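Local coordinates for proteasome assembly chaperone family protein (Pyrococcus furiosus, PDB 3VR0) that activates the archaeal proteasome and is a homologue of proteasome assembly chaperones, with a fold of the PAC2 family, at residues 30-35 against 134-139; 83-88 against 107-112; 151-156 against 220-225. One frame throughout, in Å; residues are numbered along the deposited sequence.

Interaction 1 (30-35 against 134-139); sequences IYDPIF and GTREII
D32 turns its CG anti to the backbone N (chi1 -169°), and R136 folds back through a bend at chi3 (-54°), so carboxylate and guanidinium meet side-on. NE of R136 gives a straight bond of 2.8 Å to OD1 of D32, in the guanidinium plane but from above the carboxylate plane. NH2 of R136 reaches the syn lone pair of D32 OD2 at 3.0 Å. The planes lie 48° apart, so the grip is twisted. G134 has a positive phi, and a CB here would strike the ring of Y31, whose CE1 is 3.8 Å from G134 CA. A water joins Y31 OH to G134 O. Past this point the segments enter strands 34-37 and 137-145, which run parallel as neighbours in the mixed sheet. F35 N binds E137 O at 2.9 Å, and I139 N binds F35 O at 2.8 Å; both bonds are nearly straight. I34 and E137 lie side by side, pointing the same way. The carboxylate of E137 is held by R100 and Y168. I34 CG2 also packs on I139 CG1 at 3.7 Å, and both residues touch L235 of helix 221-235. On the other face, F35 CB touches T135 CG2 at 3.6 Å.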
loop_
_atom_site.group_PDB
_atom_site.type_symbol
_atom_site.label_atom_id
_atom_site.label_comp_id
_atom_site.label_asym_id
_atom_site.label_seq_id
_atom_site.Cartn_x
_atom_site.Cartn_y
_atom_site.Cartn_z
ATOM N N ILE C 30 37.995 -3.702 -9.419
ATOM C CA ILE C 30 37.962 -4.444 -8.175
ATOM C C ILE C 30 37.564 -5.821 -8.467
ATOM O O ILE C 30 36.912 -6.061 -9.464
ATOM C CB ILE C 30 36.993 -3.839 -7.131
ATOM C CG1 ILE C 30 35.490 -3.840 -7.606
ATOM C CG2 ILE C 30 37.525 -2.500 -6.724
ATOM C CD1 ILE C 30 34.565 -2.932 -6.706
ATOM N N TYR C 31 37.937 -6.750 -7.613
ATOM C CA TYR C 31 37.425 -8.075 -7.819
ATOM C C TYR C 31 37.162 -8.870 -6.561
ATOM O O TYR C 31 37.876 -8.762 -5.582
ATOM C CB TYR C 31 38.317 -8.890 -8.768
ATOM C CG TYR C 31 37.527 -10.103 -9.230
ATOM C CD1 TYR C 31 36.212 -9.931 -9.715
ATOM C CD2 TYR C 31 38.046 -11.422 -9.094
ATOM C CE1 TYR C 31 35.447 -11.010 -10.119
ATOM C CE2 TYR C 31 37.261 -12.539 -9.488
ATOM C CZ TYR C 31 35.957 -12.303 -9.998
ATOM O OH TYR C 31 35.143 -13.333 -10.405
ATOM N N ASP C 32 36.105 -9.678 -6.628
ATOM C CA ASP C 32 35.657 -10.505 -5.523
ATOM C C ASP C 32 35.561 -9.648 -4.263
ATOM O O ASP C 32 36.013 -10.073 -3.227
ATOM C CB ASP C 32 36.652 -11.667 -5.287
ATOM C CG ASP C 32 36.113 -12.722 -4.329
ATOM O OD1 ASP C 32 34.880 -12.801 -4.143
ATOM O OD2 ASP C 32 36.922 -13.492 -3.757
ATOM N N PRO C 33 34.976 -8.445 -4.361
ATOM C CA PRO C 33 34.967 -7.618 -3.173
ATOM C C PRO C 33 34.014 -8.131 -2.090
ATOM O O PRO C 33 33.155 -9.023 -2.333
ATOM C CB PRO C 33 34.519 -6.267 -3.703
ATOM C CG PRO C 33 33.675 -6.604 -4.920
ATOM C CD PRO C 33 34.220 -7.839 -5.481
ATOM N N ILE C 34 34.182 -7.618 -0.883
ATOM C CA ILE C 34 33.204 -7.884 0.155
ATOM C C ILE C 34 32.261 -6.687 0.088
ATOM O O ILE C 34 32.729 -5.543 -0.028
ATOM C CB ILE C 34 33.858 -8.073 1.555
ATOM C CG1 ILE C 34 34.693 -9.392 1.592
ATOM C CG2 ILE C 34 32.780 -8.068 2.688
ATOM C CD1 ILE C 34 35.613 -9.527 2.811
ATOM N N PHE C 35 30.950 -6.967 0.100
ATOM C CA PHE C 35 29.922 -5.927 0.150
ATOM C C PHE C 35 29.573 -5.553 1.585
ATOM O O PHE C 35 29.047 -6.356 2.330
ATOM C CB PHE C 35 28.680 -6.460 -0.601
ATOM C CG PHE C 35 27.522 -5.488 -0.708
ATOM C CD1 PHE C 35 27.724 -4.130 -0.759
ATOM C CD2 PHE C 35 26.196 -5.977 -0.843
ATOM C CE1 PHE C 35 26.652 -3.240 -0.882
ATOM C CE2 PHE C 35 25.118 -5.078 -0.957
ATOM C CZ PHE C 35 25.342 -3.726 -0.977
ATOM N N GLY C 134 31.553 -9.483 -9.199
ATOM C CA GLY C 134 31.977 -10.739 -8.636
ATOM C C GLY C 134 31.755 -10.874 -7.135
ATOM O O GLY C 134 32.311 -11.781 -6.550
ATOM N N THR C 135 31.010 -9.976 -6.487
ATOM C CA THR C 135 30.723 -10.084 -5.033
ATOM C C THR C 135 29.996 -11.371 -4.654
ATOM O O THR C 135 29.001 -11.749 -5.309
ATOM C CB THR C 135 29.839 -8.947 -4.551
ATOM O OG1 THR C 135 30.402 -7.713 -4.997
ATOM C CG2 THR C 135 29.711 -8.946 -3.001
ATOM N N ARG C 136 30.518 -12.047 -3.628
ATOM C CA ARG C 136 29.921 -13.284 -3.104
ATOM C C ARG C 136 29.577 -13.082 -1.653
ATOM O O ARG C 136 28.694 -13.733 -1.141
ATOM C CB ARG C 136 30.907 -14.486 -3.205
ATOM C CG ARG C 136 31.345 -14.836 -4.682
ATOM C CD ARG C 136 32.552 -15.830 -4.729
ATOM N NE ARG C 136 33.675 -15.316 -3.920
ATOM C CZ ARG C 136 34.239 -15.975 -2.906
ATOM N NH1 ARG C 136 33.831 -17.227 -2.619
ATOM N NH2 ARG C 136 35.217 -15.394 -2.200
ATOM N N GLU C 137 30.311 -12.187 -0.991
ATOM C CA GLU C 137 30.391 -12.160 0.451
ATOM C C GLU C 137 29.897 -10.800 0.947
ATOM O O GLU C 137 30.263 -9.759 0.387
ATOM C CB GLU C 137 31.842 -12.370 0.924
ATOM C CG GLU C 137 31.920 -12.644 2.453
ATOM C CD GLU C 137 33.355 -13.009 2.962
ATOM O OE1 GLU C 137 34.210 -13.326 2.123
ATOM O OE2 GLU C 137 33.613 -12.918 4.190
ATOM N N ILE C 138 29.084 -10.824 2.003
ATOM C CA ILE C 138 28.373 -9.633 2.467
ATOM C C ILE C 138 28.569 -9.457 3.948
ATOM O O ILE C 138 28.440 -10.412 4.673
ATOM C CB ILE C 138 26.866 -9.796 2.207
ATOM C CG1 ILE C 138 26.584 -9.962 0.727
ATOM C CG2 ILE C 138 26.073 -8.607 2.701
ATOM C CD1 ILE C 138 25.191 -10.678 0.400
ATOM N N ILE C 139 28.815 -8.237 4.417
ATOM C CA ILE C 139 28.828 -8.001 5.842
ATOM C C ILE C 139 27.831 -6.883 6.104
ATOM O O ILE C 139 27.943 -5.831 5.509
ATOM C CB ILE C 139 30.251 -7.547 6.302
ATOM C CG1 ILE C 139 31.291 -8.664 6.032
ATOM C CG2 ILE C 139 30.218 -7.207 7.771
ATOM C CD1 ILE C 139 32.745 -8.245 6.487
HETATM O O HOH W 1 33.738 -13.911 -7.576
#

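Interaction 2 (83-88 against 107-112)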
loop_
_atom_site.group_PDB
_atom_site.type_symbol
_atom_site.label_atom_id
_atom_site.label_comp_id
_atom_site.label_asym_id
_atom_site.label_seq_id
_atom_site.Cartn_x
_atom_site.Cartn_y
_atom_site.Cartn_z
ATOM N N GLU C 83 17.984 17.411 -3.722
ATOM C CA GLU C 83 18.225 16.107 -4.281
ATOM C C GLU C 83 17.264 15.028 -3.725
ATOM O O GLU C 83 17.035 14.950 -2.530
ATOM C CB GLU C 83 19.664 15.690 -3.983
ATOM C CG GLU C 83 20.150 14.556 -4.833
ATOM C CD GLU C 83 21.664 14.338 -4.717
ATOM O OE1 GLU C 83 22.220 14.511 -3.611
ATOM O OE2 GLU C 83 22.287 13.955 -5.736
ATOM N N LEU C 84 16.769 14.159 -4.601
ATOM C CA LEU C 84 16.059 12.975 -4.169
ATOM C C LEU C 84 16.846 12.211 -3.116
ATOM O O LEU C 84 18.090 12.302 -3.032
ATOM C CB LEU C 84 15.801 12.049 -5.351
ATOM C CG LEU C 84 14.863 12.498 -6.456
ATOM C CD1 LEU C 84 14.916 11.420 -7.527
ATOM C CD2 LEU C 84 13.437 12.679 -5.947
ATOM N N MET C 85 16.111 11.434 -2.329
ATOM C CA MET C 85 16.736 10.544 -1.395
ATOM C C MET C 85 17.389 9.397 -2.150
ATOM O O MET C 85 16.932 9.013 -3.248
ATOM C CB MET C 85 15.721 10.081 -0.360
ATOM C CG MET C 85 15.280 11.309 0.559
ATOM S SD MET C 85 14.581 10.770 2.083
ATOM C CE MET C 85 13.165 10.076 1.332
ATOM N N LYS C 86 18.489 8.902 -1.599
ATOM C CA LYS C 86 19.348 8.034 -2.378
ATOM C C LYS C 86 20.219 7.196 -1.463
ATOM O O LYS C 86 20.311 7.464 -0.241
ATOM C CB LYS C 86 20.220 8.905 -3.330
ATOM C CG LYS C 86 21.335 9.710 -2.568
ATOM C CD LYS C 86 22.037 10.773 -3.472
ATOM C CE LYS C 86 23.196 11.407 -2.702
ATOM N NZ LYS C 86 23.870 12.451 -3.525
ATOM N N ASN C 87 20.788 6.140 -2.029
ATOM C CA ASN C 87 21.876 5.419 -1.383
ATOM C C ASN C 87 23.119 5.636 -2.274
ATOM O O ASN C 87 22.985 5.969 -3.483
ATOM C CB ASN C 87 21.575 3.922 -1.261
ATOM C CG ASN C 87 20.330 3.629 -0.401
ATOM O OD1 ASN C 87 19.817 2.511 -0.450
ATOM N ND2 ASN C 87 19.844 4.632 0.384
ATOM N N GLU C 88 24.300 5.429 -1.695
ATOM C CA GLU C 88 25.543 5.695 -2.395
ATOM C C GLU C 88 26.403 4.496 -2.239
ATOM O O GLU C 88 26.438 3.919 -1.148
ATOM C CB GLU C 88 26.260 6.890 -1.775
ATOM C CG GLU C 88 25.517 8.213 -1.911
ATOM C CD GLU C 88 26.254 9.383 -1.214
ATOM O OE1 GLU C 88 26.887 9.189 -0.122
ATOM O OE2 GLU C 88 26.210 10.512 -1.768
ATOM N N GLY C 107 23.522 5.699 2.834
ATOM C CA GLY C 107 22.561 6.582 2.208
ATOM C C GLY C 107 21.619 7.275 3.160
ATOM O O GLY C 107 21.762 7.187 4.389
ATOM N N ASP C 108 20.692 8.034 2.588
ATOM C CA ASP C 108 19.750 8.803 3.371
ATOM C C ASP C 108 18.731 7.921 4.155
ATOM O O ASP C 108 18.263 8.323 5.216
ATOM C CB ASP C 108 18.946 9.723 2.452
ATOM C CG ASP C 108 19.814 10.700 1.667
ATOM O OD1 ASP C 108 20.636 11.406 2.269
ATOM O OD2 ASP C 108 19.633 10.806 0.440
ATOM N N THR C 109 18.345 6.762 3.633
ATOM C CA THR C 109 17.113 6.161 4.117
ATOM C C THR C 109 17.030 4.760 3.633
ATOM O O THR C 109 17.809 4.334 2.745
ATOM C CB THR C 109 15.812 6.904 3.541
ATOM O OG1 THR C 109 14.620 6.383 4.163
ATOM C CG2 THR C 109 15.667 6.730 2.015
ATOM N N GLN C 110 16.099 4.030 4.228
ATOM C CA GLN C 110 15.654 2.774 3.675
ATOM C C GLN C 110 14.213 3.028 3.264
ATOM O O GLN C 110 13.654 4.091 3.549
ATOM C CB GLN C 110 15.733 1.645 4.716
ATOM C CG GLN C 110 17.147 1.356 5.240
ATOM C CD GLN C 110 17.305 -0.046 5.845
ATOM O OE1 GLN C 110 16.794 -1.040 5.324
ATOM N NE2 GLN C 110 18.043 -0.126 6.948
ATOM N N VAL C 111 13.614 2.048 2.612
ATOM C CA VAL C 111 12.224 2.134 2.226
ATOM C C VAL C 111 11.396 2.215 3.535
ATOM O O VAL C 111 11.782 1.610 4.541
ATOM C CB VAL C 111 11.854 0.865 1.421
ATOM C CG1 VAL C 111 10.329 0.686 1.318
ATOM C CG2 VAL C 111 12.499 0.920 -0.023
ATOM N N PRO C 112 10.275 2.960 3.533
ATOM C CA PRO C 112 9.472 3.100 4.755
ATOM C C PRO C 112 8.966 1.760 5.323
ATOM O O PRO C 112 8.937 0.773 4.607
ATOM C CB PRO C 112 8.318 4.029 4.314
ATOM C CG PRO C 112 8.906 4.786 3.168
ATOM C CD PRO C 112 9.725 3.782 2.438
HETATM O O HOH W 2 17.898 1.573 1.289
#
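The side chains of K86 and D108 cross obliquely, with the carboxylate of D108 turned toward the backbone of K86. The anti lone pair of D108 OD2 takes the N-H of K86 at 3.0 Å, in a bent bond. In return, D108 N gives its hydrogen to K86 O at 2.9 Å, nearly along the C=O axis. One residue thus holds both backbone polar groups of K86. R77 forms a salt bridge with the same OD2, which would probably help keep D108 charged. The extended chain of K86 leads away to a salt-bridge network, where its NZ meets E83 OE1 at 2.6 Å. M85 and T109 cross at about a right angle, M85 CB lying 4.1 Å from T109 CG2. N87 turns its amide so that T109 O lies near the amide plane: ND2 binds this oxygen at 3.1 Å, in the carbonyl plane. A water donates to both N87 OD1 and T109 O, closing a small ring. An alanine in place of N87 would lose the ND2 hydrogen bond to T109 O and the OD1 anchor of the water, and would probably loosen the loop at T109. A CB on G107 would clash with N87 ND2 and K86 O. N87 and G107 form an antiparallel non-hydrogen-bonded pair, where strand 102-107 ends beside strand 87-92 and the chain leaves the mixed sheet toward helix 116-131.

Interaction 3 (151-156 against 220-225)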
loop_
_atom_site.group_PDB
_atom_site.type_symbol
_atom_site.label_atom_id
_atom_site.label_comp_id
_atom_site.label_asym_id
_atom_site.label_seq_id
_atom_site.Cartn_x
_atom_site.Cartn_y
_atom_site.Cartn_z
ATOM N N GLY C 151 27.566 -0.974 30.573
ATOM C CA GLY C 151 28.974 -0.776 30.247
ATOM C C GLY C 151 29.313 -0.861 28.768
ATOM O O GLY C 151 28.895 -0.009 27.968
ATOM N N GLU C 152 30.078 -1.883 28.401
ATOM C CA GLU C 152 30.552 -2.019 27.023
ATOM C C GLU C 152 29.498 -2.620 26.081
ATOM O O GLU C 152 28.918 -3.689 26.365
ATOM C CB GLU C 152 31.887 -2.777 26.968
ATOM C CG GLU C 152 33.035 -2.029 27.675
ATOM C CD GLU C 152 33.271 -0.611 27.125
ATOM O OE1 GLU C 152 32.900 0.379 27.808
ATOM O OE2 GLU C 152 33.828 -0.476 26.009
ATOM N N PRO C 153 29.213 -1.913 24.973
ATOM C CA PRO C 153 28.292 -2.455 23.980
ATOM C C PRO C 153 28.786 -3.805 23.450
ATOM O O PRO C 153 29.964 -3.965 23.130
ATOM C CB PRO C 153 28.253 -1.371 22.897
ATOM C CG PRO C 153 29.470 -0.518 23.136
ATOM C CD PRO C 153 29.623 -0.543 24.631
ATOM N N ARG C 154 27.890 -4.782 23.455
ATOM C CA ARG C 154 28.152 -6.073 22.881
ATOM C C ARG C 154 27.764 -6.052 21.374
ATOM O O ARG C 154 27.029 -5.156 20.938
ATOM C CB ARG C 154 27.376 -7.145 23.664
ATOM C CG ARG C 154 27.609 -7.069 25.205
ATOM C CD ARG C 154 27.287 -8.320 25.987
ATOM N NE ARG C 154 25.988 -8.939 25.697
ATOM C CZ ARG C 154 24.853 -8.709 26.370
ATOM N NH1 ARG C 154 23.737 -9.352 26.028
ATOM N NH2 ARG C 154 24.815 -7.833 27.373
ATOM N N VAL C 155 28.267 -7.023 20.607
ATOM C CA VAL C 155 27.981 -7.150 19.175
ATOM C C VAL C 155 27.405 -8.508 18.882
ATOM O O VAL C 155 28.033 -9.504 19.195
ATOM C CB VAL C 155 29.265 -6.945 18.302
ATOM C CG1 VAL C 155 29.093 -7.561 16.887
ATOM C CG2 VAL C 155 29.579 -5.483 18.222
ATOM N N LEU C 156 26.213 -8.564 18.270
ATOM C CA LEU C 156 25.567 -9.836 18.041
ATOM C C LEU C 156 25.762 -10.257 16.593
ATOM O O LEU C 156 25.550 -9.443 15.674
ATOM C CB LEU C 156 24.077 -9.708 18.334
ATOM C CG LEU C 156 23.576 -9.045 19.618
ATOM C CD1 LEU C 156 22.043 -9.066 19.584
ATOM C CD2 LEU C 156 24.060 -9.827 20.816
ATOM N N ASP C 220 24.380 6.766 18.020
ATOM C CA ASP C 220 25.222 5.955 18.888
ATOM C C ASP C 220 26.651 5.697 18.345
ATOM O O ASP C 220 26.980 4.599 17.899
ATOM C CB ASP C 220 24.498 4.643 19.173
ATOM C CG ASP C 220 25.017 3.943 20.398
ATOM O OD1 ASP C 220 26.081 4.339 20.935
ATOM O OD2 ASP C 220 24.366 2.967 20.818
ATOM N N ALA C 221 27.487 6.722 18.406
ATOM C CA ALA C 221 28.872 6.644 17.914
ATOM C C ALA C 221 29.666 5.537 18.544
ATOM O O ALA C 221 30.500 4.934 17.864
ATOM C CB ALA C 221 29.586 7.958 18.079
ATOM N N LYS C 222 29.399 5.239 19.827
ATOM C CA LYS C 222 30.179 4.229 20.579
ATOM C C LYS C 222 29.827 2.791 20.201
ATOM O O LYS C 222 30.698 1.909 20.177
ATOM C CB LYS C 222 30.039 4.467 22.113
ATOM C CG LYS C 222 30.615 3.375 23.054
ATOM C CD LYS C 222 30.897 3.985 24.470
ATOM C CE LYS C 222 30.684 2.976 25.623
ATOM N NZ LYS C 222 31.768 1.926 25.711
ATOM N N ALA C 223 28.544 2.527 19.934
ATOM C CA ALA C 223 28.212 1.202 19.453
ATOM C C ALA C 223 28.740 1.050 18.004
ATOM O O ALA C 223 29.190 -0.017 17.614
ATOM C CB ALA C 223 26.692 0.872 19.596
ATOM N N ALA C 224 28.699 2.132 17.243
ATOM C CA ALA C 224 29.256 2.158 15.873
ATOM C C ALA C 224 30.741 1.733 15.917
ATOM O O ALA C 224 31.184 0.845 15.151
ATOM C CB ALA C 224 29.109 3.531 15.272
ATOM N N LYS C 225 31.483 2.321 16.859
ATOM C CA LYS C 225 32.878 1.937 17.092
ATOM C C LYS C 225 33.024 0.434 17.294
ATOM O O LYS C 225 33.858 -0.229 16.645
ATOM C CB LYS C 225 33.488 2.732 18.273
ATOM C CG LYS C 225 34.939 2.292 18.577
ATOM C CD LYS C 225 35.697 3.313 19.404
ATOM C CE LYS C 225 36.984 2.705 19.929
ATOM N NZ LYS C 225 37.418 3.448 21.157
#
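The nearest CA atoms of the two segments are those of P153 and A223, 5.8 Å apart, where the loop before strand 155-159 passes the first turn of helix 221-235. K222 and P153 carry the contact. The CG of K222 is anti to the backbone N (chi1 171°), and the chain then bends at chi3 and chi4 to bring the ammonium over to E152. NZ of K222 lies 2.8 Å from OE1 of E152 in a salt bridge. It meets that oxygen from above the carboxylate plane. E152 is bent at chi2 (-57°), and the two chains cross at about a right angle. The bend in K222 also carries its end past the proline ring, so that P153 CD sits 3.4 Å from K222 NZ and 3.8 Å from K222 CE. P153 points toward the helix, and its CB is 4.3 Å from CB of A223. This pair forms a small apolar contact next to the ion pair. E152 is exposed, so the charge pair is likely to be weakened by solvent. K222 also touches A248 and E252 of helix 242-256. D220 stands just before the helix, and its OD1 accepts from A223 N at 3.2 Å. S214 binds the other oxygen, OD2. An aspartate at the N-cap, bonded to the backbone N-H three residues on, is a classic helix-capping motif.

All three interactions reach the same mixed sheet. Interaction 1 joins two parallel strands in its middle, 34-37 and 137-145. Interaction 2 lies where strands 87-92 and 102-107 pair, and is nested along the chain inside the loop closed by interaction 1. Interaction 3 follows both and ties the loop before strand 155-159 to helix 221-235. That helix also packs on interaction 1, through V231 and L235. The centres of interactions 1 and 2 are 22 Å apart; that of interaction 3 is 25 Å from each, across the chain's centre. No two of them touch, so they hold separate parts of one PAC2-family fold.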